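Local coordinates for hypothetical protein MerP (Cupriavidus metallidurans, PDB 1OSD) that probably binds mercuric ions in the periplasm as part of bacterial mercury resistance, at residues A[17-28]-A[57-66]; A[1-12]-A[41-50]. All coordinates share one frame; numbering follows the deposited sequence.

Contact 1 (A[17-28]-A[57-66]); sequences CPITVKKAISKV and LTKATADAGY
Thr61 OG1 sits among several polar atoms while the methyl of the same side chain packs on Ile25. Thr61 OG1 lies 2.9 Å from Tyr66 O and 3.1 Å from Thr58 O. Ser68 OG is a further hydrogen-bond partner. A chi1 of 67° sets OG1 between the backbone N and the carbonyl carbon. This leaves Thr61 CG2 to meet Ile25 CD1 at 3.5 Å. The side chains of Leu57 and Ile25 cross at about a right angle, Leu57 CD2 touching Ile25 CG2, and Val28 CG2 rests on Ala60 CB at 3.7 Å. Ala24 CB meets Ala64 CB at 3.7 Å, small residue against small residue. Helices 17-26 and 54-63 are the two helices of the ferredoxin-like fold of heavy-metal-associated domains; the axes of segments 17-26 and 57-63 approach to 8.6 Å at 134°. After the second helix Gly65, with positive phi, leaves helical backbone angles in a Schellman motif and passes the chain to Tyr66. The Tyr66 ring lies against the first turns of helix 17-26. Thr20 CG2 touches Tyr66 CE2 at 3.6 Å. A water bridges Thr20 OG1 and Tyr66 OH. Cys17 SG approaches the ring obliquely. That sulfur is in a disulfide with Cys14, within the CxxC pair that probably binds metal when reduced.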
loop_
_atom_site.group_PDB
_atom_site.type_symbol
_atom_site.label_atom_id
_atom_site.label_comp_id
_atom_site.label_asym_id
_atom_site.label_seq_id
_atom_site.Cartn_x
_atom_site.Cartn_y
_atom_site.Cartn_z
ATOM N N CYS A 17 6.285 11.110 0.044
ATOM C CA CYS A 17 5.202 10.305 -0.505
ATOM C C CYS A 17 5.314 8.854 -0.128
ATOM O O CYS A 17 4.279 8.201 0.118
ATOM C CB CYS A 17 5.116 10.475 -2.057
ATOM S SG CYS A 17 4.347 12.068 -2.609
ATOM N N PRO A 18 6.543 8.272 -0.113
ATOM C CA PRO A 18 6.661 6.875 0.397
ATOM C C PRO A 18 6.065 6.754 1.800
ATOM O O PRO A 18 5.346 5.788 2.101
ATOM C CB PRO A 18 8.176 6.600 0.335
ATOM C CG PRO A 18 8.551 7.397 -0.908
ATOM C CD PRO A 18 7.836 8.750 -0.655
ATOM N N ILE A 19 6.340 7.738 2.636
ATOM C CA ILE A 19 5.866 7.664 3.997
ATOM C C ILE A 19 4.381 7.936 4.147
ATOM O O ILE A 19 3.706 7.304 4.978
ATOM C CB ILE A 19 6.766 8.504 4.894
ATOM C CG1 ILE A 19 8.142 7.744 5.022
ATOM C CG2 ILE A 19 6.067 8.818 6.232
ATOM C CD1 ILE A 19 8.986 8.122 6.147
ATOM N N THR A 20 3.875 8.759 3.275
ATOM C CA THR A 20 2.491 9.069 3.223
ATOM C C THR A 20 1.754 7.777 2.965
ATOM O O THR A 20 0.714 7.515 3.590
ATOM C CB THR A 20 2.156 10.152 2.191
ATOM O OG1 THR A 20 2.685 11.440 2.574
ATOM C CG2 THR A 20 0.582 10.355 2.123
ATOM N N VAL A 21 2.271 6.986 2.058
ATOM C CA VAL A 21 1.612 5.761 1.557
ATOM C C VAL A 21 1.718 4.673 2.610
ATOM O O VAL A 21 0.726 4.058 2.966
ATOM C CB VAL A 21 2.131 5.308 0.179
ATOM C CG1 VAL A 21 1.589 3.726 -0.179
ATOM C CG2 VAL A 21 1.879 6.400 -0.995
ATOM N N LYS A 22 2.916 4.529 3.187
ATOM C CA LYS A 22 3.221 3.593 4.154
ATOM C C LYS A 22 2.246 3.827 5.317
ATOM O O LYS A 22 1.588 2.882 5.743
ATOM C CB LYS A 22 4.668 3.749 4.611
ATOM C CG LYS A 22 5.130 2.689 5.699
ATOM C CD LYS A 22 6.659 2.824 5.890
ATOM C CE LYS A 22 7.468 1.646 6.327
ATOM N NZ LYS A 22 6.781 0.511 7.044
ATOM N N LYS A 23 2.185 5.037 5.860
ATOM C CA LYS A 23 1.269 5.361 6.951
ATOM C C LYS A 23 -0.183 4.958 6.645
ATOM O O LYS A 23 -0.821 4.212 7.422
ATOM C CB LYS A 23 1.282 6.863 7.297
ATOM C CG LYS A 23 2.599 7.285 7.920
ATOM C CD LYS A 23 2.568 8.593 8.758
ATOM C CE LYS A 23 4.063 9.009 9.211
ATOM N NZ LYS A 23 4.245 10.501 9.302
ATOM N N ALA A 24 -0.691 5.454 5.500
ATOM C CA ALA A 24 -2.047 5.079 5.084
ATOM C C ALA A 24 -2.316 3.601 5.048
ATOM O O ALA A 24 -3.326 3.125 5.643
ATOM C CB ALA A 24 -2.442 5.780 3.738
ATOM N N ILE A 25 -1.375 2.783 4.598
ATOM C CA ILE A 25 -1.651 1.338 4.585
ATOM C C ILE A 25 -1.582 0.705 5.956
ATOM O O ILE A 25 -2.393 -0.117 6.343
ATOM C CB ILE A 25 -0.739 0.640 3.541
ATOM C CG1 ILE A 25 -1.063 1.256 2.183
ATOM C CG2 ILE A 25 -1.048 -0.870 3.432
ATOM C CD1 ILE A 25 -0.087 0.888 1.096
ATOM N N SER A 26 -0.585 1.146 6.704
ATOM C CA SER A 26 -0.254 0.556 7.970
ATOM C C SER A 26 -1.403 0.742 8.968
ATOM O O SER A 26 -1.563 -0.076 9.872
ATOM C CB SER A 26 1.076 1.148 8.501
ATOM O OG SER A 26 2.213 0.590 7.804
ATOM N N LYS A 27 -2.171 1.830 8.809
ATOM C CA LYS A 27 -3.388 2.067 9.594
ATOM C C LYS A 27 -4.501 1.035 9.353
ATOM O O LYS A 27 -5.395 0.904 10.194
ATOM C CB LYS A 27 -3.969 3.479 9.343
ATOM C CG LYS A 27 -3.256 4.648 10.143
ATOM C CD LYS A 27 -4.236 5.896 10.419
ATOM C CE LYS A 27 -4.347 6.962 9.253
ATOM N NZ LYS A 27 -4.928 6.514 7.864
ATOM N N VAL A 28 -4.468 0.310 8.239
ATOM C CA VAL A 28 -5.514 -0.673 7.908
ATOM C C VAL A 28 -5.408 -1.868 8.794
ATOM O O VAL A 28 -4.385 -2.529 8.819
ATOM C CB VAL A 28 -5.489 -1.061 6.442
ATOM C CG1 VAL A 28 -6.571 -2.099 6.115
ATOM C CG2 VAL A 28 -5.809 0.244 5.564
ATOM N N LEU A 57 -6.956 -2.055 0.713
ATOM C CA LEU A 57 -5.648 -1.419 0.636
ATOM C C LEU A 57 -5.524 -0.310 -0.445
ATOM O O LEU A 57 -5.001 0.817 -0.248
ATOM C CB LEU A 57 -4.532 -2.524 0.395
ATOM C CG LEU A 57 -4.385 -3.563 1.460
ATOM C CD1 LEU A 57 -3.311 -4.562 0.988
ATOM C CD2 LEU A 57 -4.036 -2.988 2.920
ATOM N N THR A 58 -6.022 -0.643 -1.620
ATOM C CA THR A 58 -5.937 0.322 -2.713
ATOM C C THR A 58 -6.915 1.483 -2.425
ATOM O O THR A 58 -6.621 2.637 -2.814
ATOM C CB THR A 58 -6.177 -0.323 -4.080
ATOM O OG1 THR A 58 -7.496 -0.741 -4.094
ATOM C CG2 THR A 58 -5.269 -1.649 -4.392
ATOM N N LYS A 59 -8.020 1.234 -1.693
ATOM C CA LYS A 59 -8.851 2.359 -1.230
ATOM C C LYS A 59 -8.049 3.178 -0.239
ATOM O O LYS A 59 -8.031 4.367 -0.306
ATOM C CB LYS A 59 -10.191 1.937 -0.656
ATOM C CG LYS A 59 -10.855 2.936 0.318
ATOM C CD LYS A 59 -12.083 3.795 -0.202
ATOM C CE LYS A 59 -13.251 3.881 0.902
ATOM N NZ LYS A 59 -12.849 4.322 2.314
ATOM N N ALA A 60 -7.343 2.591 0.707
ATOM C CA ALA A 60 -6.641 3.435 1.648
ATOM C C ALA A 60 -5.653 4.417 0.952
ATOM O O ALA A 60 -5.392 5.562 1.433
ATOM C CB ALA A 60 -5.875 2.528 2.636
ATOM N N THR A 61 -4.946 3.910 -0.081
ATOM C CA THR A 61 -3.905 4.710 -0.771
ATOM C C THR A 61 -4.587 5.817 -1.554
ATOM O O THR A 61 -4.154 7.011 -1.503
ATOM C CB THR A 61 -2.959 3.854 -1.664
ATOM O OG1 THR A 61 -3.633 3.287 -2.806
ATOM C CG2 THR A 61 -2.410 2.634 -0.870
ATOM N N ALA A 62 -5.715 5.469 -2.188
ATOM C CA ALA A 62 -6.382 6.502 -3.052
ATOM C C ALA A 62 -6.907 7.616 -2.161
ATOM O O ALA A 62 -6.723 8.818 -2.433
ATOM C CB ALA A 62 -7.543 5.912 -3.890
ATOM N N ASP A 63 -7.432 7.232 -1.007
ATOM C CA ASP A 63 -7.893 8.194 0.007
ATOM C C ASP A 63 -6.807 9.189 0.376
ATOM O O ASP A 63 -7.036 10.438 0.493
ATOM C CB ASP A 63 -8.416 7.427 1.253
ATOM C CG ASP A 63 -9.840 6.896 1.067
ATOM O OD1 ASP A 63 -10.427 7.184 0.022
ATOM O OD2 ASP A 63 -10.464 6.196 1.936
ATOM N N ALA A 64 -5.582 8.663 0.526
ATOM C CA ALA A 64 -4.498 9.488 0.884
ATOM C C ALA A 64 -3.938 10.280 -0.284
ATOM O O ALA A 64 -2.989 11.051 -0.081
ATOM C CB ALA A 64 -3.391 8.631 1.506
ATOM N N GLY A 65 -4.455 10.030 -1.496
ATOM C CA GLY A 65 -4.088 10.844 -2.647
ATOM C C GLY A 65 -3.436 10.092 -3.771
ATOM O O GLY A 65 -3.263 10.675 -4.841
ATOM N N TYR A 66 -3.103 8.798 -3.550
ATOM C CA TYR A 66 -2.242 8.022 -4.375
ATOM C C TYR A 66 -2.888 6.662 -4.702
ATOM O O TYR A 66 -2.557 5.612 -4.123
ATOM C CB TYR A 66 -0.861 7.877 -3.700
ATOM C CG TYR A 66 -0.327 9.191 -3.162
ATOM C CD1 TYR A 66 0.518 9.985 -3.939
ATOM C CD2 TYR A 66 -0.640 9.634 -1.869
ATOM C CE1 TYR A 66 1.056 11.187 -3.435
ATOM C CE2 TYR A 66 -0.088 10.842 -1.363
ATOM C CZ TYR A 66 0.720 11.585 -2.140
ATOM O OH TYR A 66 1.114 12.821 -1.742
HETATM O O HOH W 1 2.332 13.212 0.367
#

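Contact 2 (A[1-12]-A[41-50]); sequences ATQTVTLSVPGM and RQAVVTFDDA
Ala1 N, the chain terminus, forms salt bridges to Asp49 OD2 at 2.7 Å and to Asp48 OD2 at 3.2 Å. It meets both carboxylates from above their planes. Ala50 N reaches Asp48 OD2 from the opposite face of that carboxylate, closing an Asx turn that helps to hold the group in place. Next along, Gln3 CB lies over one face of the Phe47 ring, 3.9 Å from the centroid, as a CH-pi contact. Val5 CG1 comes to the ring edge, 3.7 Å from Phe47 CE2. The Phe47 chi1 of 71° swings the ring towards strand 2-8. On the other face of the sheet, Thr4 OG1 and Thr46 OG1 share a 2.7 Å hydrogen bond, and either could donate. Thr2 and Thr46 touch there by their CG2 methyls. Paired backbone bonds at Gln3-Phe47, Val5-Val45 and Leu7-Ala43 set this register, and Val9 N to Arg41 O at 2.7 Å extends it. Beyond them, Leu57 packs on Val5, Val45 and Phe47, while Ile25 and Val21 cover Val45 and Ala43. Strands 2-8 and 42-48 are the inner pair of an antiparallel sheet, between 31-37 and 69-70, with both helices on one face: the beta-alpha-beta-beta-alpha-beta topology of the ferredoxin-like fold.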
loop_
_atom_site.group_PDB
_atom_site.type_symbol
_atom_site.label_atom_id
_atom_site.label_comp_id
_atom_site.label_asym_id
_atom_site.label_seq_id
_atom_site.Cartn_x
_atom_site.Cartn_y
_atom_site.Cartn_z
ATOM N N ALA A 1 -5.892 -15.813 6.302
ATOM C CA ALA A 1 -4.533 -16.139 5.828
ATOM C C ALA A 1 -3.613 -14.962 5.462
ATOM O O ALA A 1 -4.034 -14.037 4.735
ATOM C CB ALA A 1 -4.643 -17.094 4.560
ATOM N N THR A 2 -2.297 -15.144 5.813
ATOM C CA THR A 2 -1.270 -14.211 5.500
ATOM C C THR A 2 -1.005 -14.141 3.984
ATOM O O THR A 2 -0.775 -15.151 3.318
ATOM C CB THR A 2 0.008 -14.530 6.263
ATOM O OG1 THR A 2 -0.291 -14.581 7.675
ATOM C CG2 THR A 2 1.012 -13.387 6.146
ATOM N N GLN A 3 -1.045 -12.934 3.490
ATOM C CA GLN A 3 -0.835 -12.640 2.080
ATOM C C GLN A 3 0.169 -11.542 1.914
ATOM O O GLN A 3 0.298 -10.689 2.814
ATOM C CB GLN A 3 -2.112 -12.160 1.405
ATOM C CG GLN A 3 -3.161 -13.105 1.002
ATOM C CD GLN A 3 -2.657 -14.397 0.417
ATOM O OE1 GLN A 3 -3.036 -15.454 0.897
ATOM N NE2 GLN A 3 -1.866 -14.322 -0.649
ATOM N N THR A 4 0.888 -11.582 0.781
ATOM C CA THR A 4 1.801 -10.558 0.385
ATOM C C THR A 4 1.459 -10.065 -1.023
ATOM O O THR A 4 1.407 -10.807 -1.980
ATOM C CB THR A 4 3.266 -10.935 0.576
ATOM O OG1 THR A 4 3.622 -10.827 1.980
ATOM C CG2 THR A 4 4.110 -9.814 0.100
ATOM N N VAL A 5 1.229 -8.769 -1.126
ATOM C CA VAL A 5 0.889 -8.124 -2.382
ATOM C C VAL A 5 1.783 -6.910 -2.599
ATOM O O VAL A 5 2.123 -6.189 -1.665
ATOM C CB VAL A 5 -0.583 -7.737 -2.402
ATOM C CG1 VAL A 5 -0.901 -6.632 -1.393
ATOM C CG2 VAL A 5 -1.062 -7.358 -3.856
ATOM N N THR A 6 2.179 -6.714 -3.858
ATOM C CA THR A 6 2.859 -5.556 -4.324
ATOM C C THR A 6 1.944 -4.618 -5.101
ATOM O O THR A 6 1.317 -4.978 -6.104
ATOM C CB THR A 6 4.098 -5.911 -5.212
ATOM O OG1 THR A 6 5.015 -6.689 -4.465
ATOM C CG2 THR A 6 4.864 -4.651 -5.564
ATOM N N LEU A 7 2.046 -3.347 -4.725
ATOM C CA LEU A 7 1.178 -2.328 -5.281
ATOM C C LEU A 7 2.008 -1.348 -6.001
ATOM O O LEU A 7 3.087 -0.949 -5.563
ATOM C CB LEU A 7 0.343 -1.641 -4.212
ATOM C CG LEU A 7 -0.579 -2.457 -3.313
ATOM C CD1 LEU A 7 -1.359 -1.544 -2.287
ATOM C CD2 LEU A 7 -1.539 -3.378 -4.158
ATOM N N SER A 8 1.502 -0.969 -7.162
ATOM C CA SER A 8 2.070 0.106 -7.961
ATOM C C SER A 8 1.423 1.402 -7.565
ATOM O O SER A 8 0.207 1.509 -7.639
ATOM C CB SER A 8 1.952 -0.180 -9.460
ATOM O OG SER A 8 2.725 -1.329 -9.696
ATOM N N VAL A 9 2.238 2.426 -7.287
ATOM C CA VAL A 9 1.661 3.722 -6.844
ATOM C C VAL A 9 2.170 4.882 -7.703
ATOM O O VAL A 9 3.136 5.531 -7.322
ATOM C CB VAL A 9 1.929 3.936 -5.416
ATOM C CG1 VAL A 9 1.114 5.065 -4.902
ATOM C CG2 VAL A 9 1.697 2.630 -4.636
ATOM N N PRO A 10 1.578 5.079 -8.881
ATOM C CA PRO A 10 2.196 5.958 -9.911
ATOM C C PRO A 10 2.366 7.407 -9.503
ATOM O O PRO A 10 3.257 8.108 -9.996
ATOM C CB PRO A 10 1.292 5.784 -11.141
ATOM C CG PRO A 10 -0.017 5.186 -10.604
ATOM C CD PRO A 10 0.416 4.320 -9.409
ATOM N N GLY A 11 1.525 7.871 -8.584
ATOM C CA GLY A 11 1.691 9.179 -8.025
ATOM C C GLY A 11 2.665 9.491 -6.923
ATOM O O GLY A 11 2.702 10.677 -6.450
ATOM N N MET A 12 3.385 8.479 -6.484
ATOM C CA MET A 12 4.395 8.541 -5.453
ATOM C C MET A 12 5.713 9.182 -5.992
ATOM O O MET A 12 6.724 8.512 -6.212
ATOM C CB MET A 12 4.606 7.108 -4.912
ATOM C CG MET A 12 5.402 6.985 -3.630
ATOM S SD MET A 12 6.495 5.574 -3.639
ATOM C CE MET A 12 5.258 4.260 -3.526
ATOM N N ARG A 41 8.170 3.211 -7.289
ATOM C CA ARG A 41 6.811 3.627 -6.990
ATOM C C ARG A 41 5.991 2.444 -6.599
ATOM O O ARG A 41 4.938 2.144 -7.169
ATOM C CB ARG A 41 6.209 4.305 -8.145
ATOM C CG ARG A 41 6.783 5.644 -8.432
ATOM C CD ARG A 41 6.276 6.264 -9.726
ATOM N NE ARG A 41 7.193 7.350 -10.100
ATOM C CZ ARG A 41 7.043 8.071 -11.216
ATOM N NH1 ARG A 41 5.974 7.889 -12.013
ATOM N NH2 ARG A 41 7.921 9.017 -11.486
ATOM N N GLN A 42 6.502 1.720 -5.590
ATOM C CA GLN A 42 5.745 0.621 -5.123
ATOM C C GLN A 42 5.672 0.436 -3.608
ATOM O O GLN A 42 6.428 1.100 -2.855
ATOM C CB GLN A 42 6.067 -0.630 -5.915
ATOM C CG GLN A 42 7.440 -1.150 -5.990
ATOM C CD GLN A 42 7.590 -2.377 -6.936
ATOM O OE1 GLN A 42 7.211 -2.354 -8.150
ATOM N NE2 GLN A 42 8.246 -3.297 -6.434
ATOM N N ALA A 43 4.650 -0.302 -3.161
ATOM C CA ALA A 43 4.464 -0.712 -1.732
ATOM C C ALA A 43 4.165 -2.197 -1.685
ATOM O O ALA A 43 3.274 -2.673 -2.456
ATOM C CB ALA A 43 3.315 0.102 -1.089
ATOM N N VAL A 44 4.900 -2.950 -0.811
ATOM C CA VAL A 44 4.772 -4.389 -0.609
ATOM C C VAL A 44 4.112 -4.563 0.782
ATOM O O VAL A 44 4.676 -4.129 1.822
ATOM C CB VAL A 44 6.219 -5.192 -0.583
ATOM C CG1 VAL A 44 6.042 -6.733 -0.262
ATOM C CG2 VAL A 44 7.218 -4.844 -1.806
ATOM N N VAL A 45 2.903 -5.145 0.787
ATOM C CA VAL A 45 2.036 -5.181 1.966
ATOM C C VAL A 45 1.781 -6.594 2.303
ATOM O O VAL A 45 1.353 -7.380 1.461
ATOM C CB VAL A 45 0.673 -4.538 1.682
ATOM C CG1 VAL A 45 -0.185 -4.475 2.963
ATOM C CG2 VAL A 45 0.811 -3.213 0.993
ATOM N N THR A 46 2.101 -6.934 3.548
ATOM C CA THR A 46 1.827 -8.251 4.133
ATOM C C THR A 46 0.619 -8.074 5.105
ATOM O O THR A 46 0.579 -7.178 5.955
ATOM C CB THR A 46 3.001 -8.759 4.920
ATOM O OG1 THR A 46 4.085 -9.082 4.046
ATOM C CG2 THR A 46 2.634 -10.080 5.636
ATOM N N PHE A 47 -0.381 -8.892 4.887
ATOM C CA PHE A 47 -1.637 -8.663 5.573
ATOM C C PHE A 47 -2.427 -9.967 5.735
ATOM O O PHE A 47 -2.187 -11.017 5.030
ATOM C CB PHE A 47 -2.484 -7.624 4.784
ATOM C CG PHE A 47 -3.046 -8.163 3.477
ATOM C CD1 PHE A 47 -4.296 -8.769 3.444
ATOM C CD2 PHE A 47 -2.322 -8.042 2.242
ATOM C CE1 PHE A 47 -4.851 -9.283 2.234
ATOM C CE2 PHE A 47 -2.848 -8.629 1.030
ATOM C CZ PHE A 47 -4.143 -9.231 1.044
ATOM N N ASP A 48 -3.435 -9.873 6.624
ATOM C CA ASP A 48 -4.323 -10.997 6.825
ATOM C C ASP A 48 -5.621 -10.879 6.070
ATOM O O ASP A 48 -6.381 -9.968 6.351
ATOM C CB ASP A 48 -4.490 -11.140 8.313
ATOM C CG ASP A 48 -5.266 -12.361 8.697
ATOM O OD1 ASP A 48 -5.394 -12.606 9.959
ATOM O OD2 ASP A 48 -5.910 -13.064 7.898
ATOM N N ASP A 49 -5.837 -11.781 5.102
ATOM C CA ASP A 49 -6.907 -11.722 4.134
ATOM C C ASP A 49 -8.291 -12.093 4.693
ATOM O O ASP A 49 -9.315 -11.881 4.027
ATOM C CB ASP A 49 -6.619 -12.510 2.913
ATOM C CG ASP A 49 -6.720 -14.024 3.123
ATOM O OD1 ASP A 49 -6.351 -14.691 2.167
ATOM O OD2 ASP A 49 -7.116 -14.643 4.153
ATOM N N ALA A 50 -8.279 -12.560 5.954
ATOM C CA ALA A 50 -9.442 -12.684 6.749
ATOM C C ALA A 50 -9.862 -11.390 7.371
ATOM O O ALA A 50 -10.998 -11.345 7.881
ATOM C CB ALA A 50 -9.184 -13.654 7.921
HETATM O O HOH W 2 9.401 7.816 -8.098
#

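From the N terminus, strand 2-8 leads through the type I turn from Val9 to Met12 towards helix 17-26. Strands 31-37 and 42-48 follow, then helix 54-63 and the short last strand. Contact 2 closes the loop from the first strand to the third, and contact 1 closes the loop from helix to helix. Their segments alternate along the chain, so the two closures cross and neither nests in the other. Contact 2 builds the middle of the sheet; contact 1 builds the helical layer on it. The layers meet at the helix faces turned to the sheet. They meet again near the loop that holds the CxxC, the probable metal site, where Tyr66 packs on Val9 and Gly11.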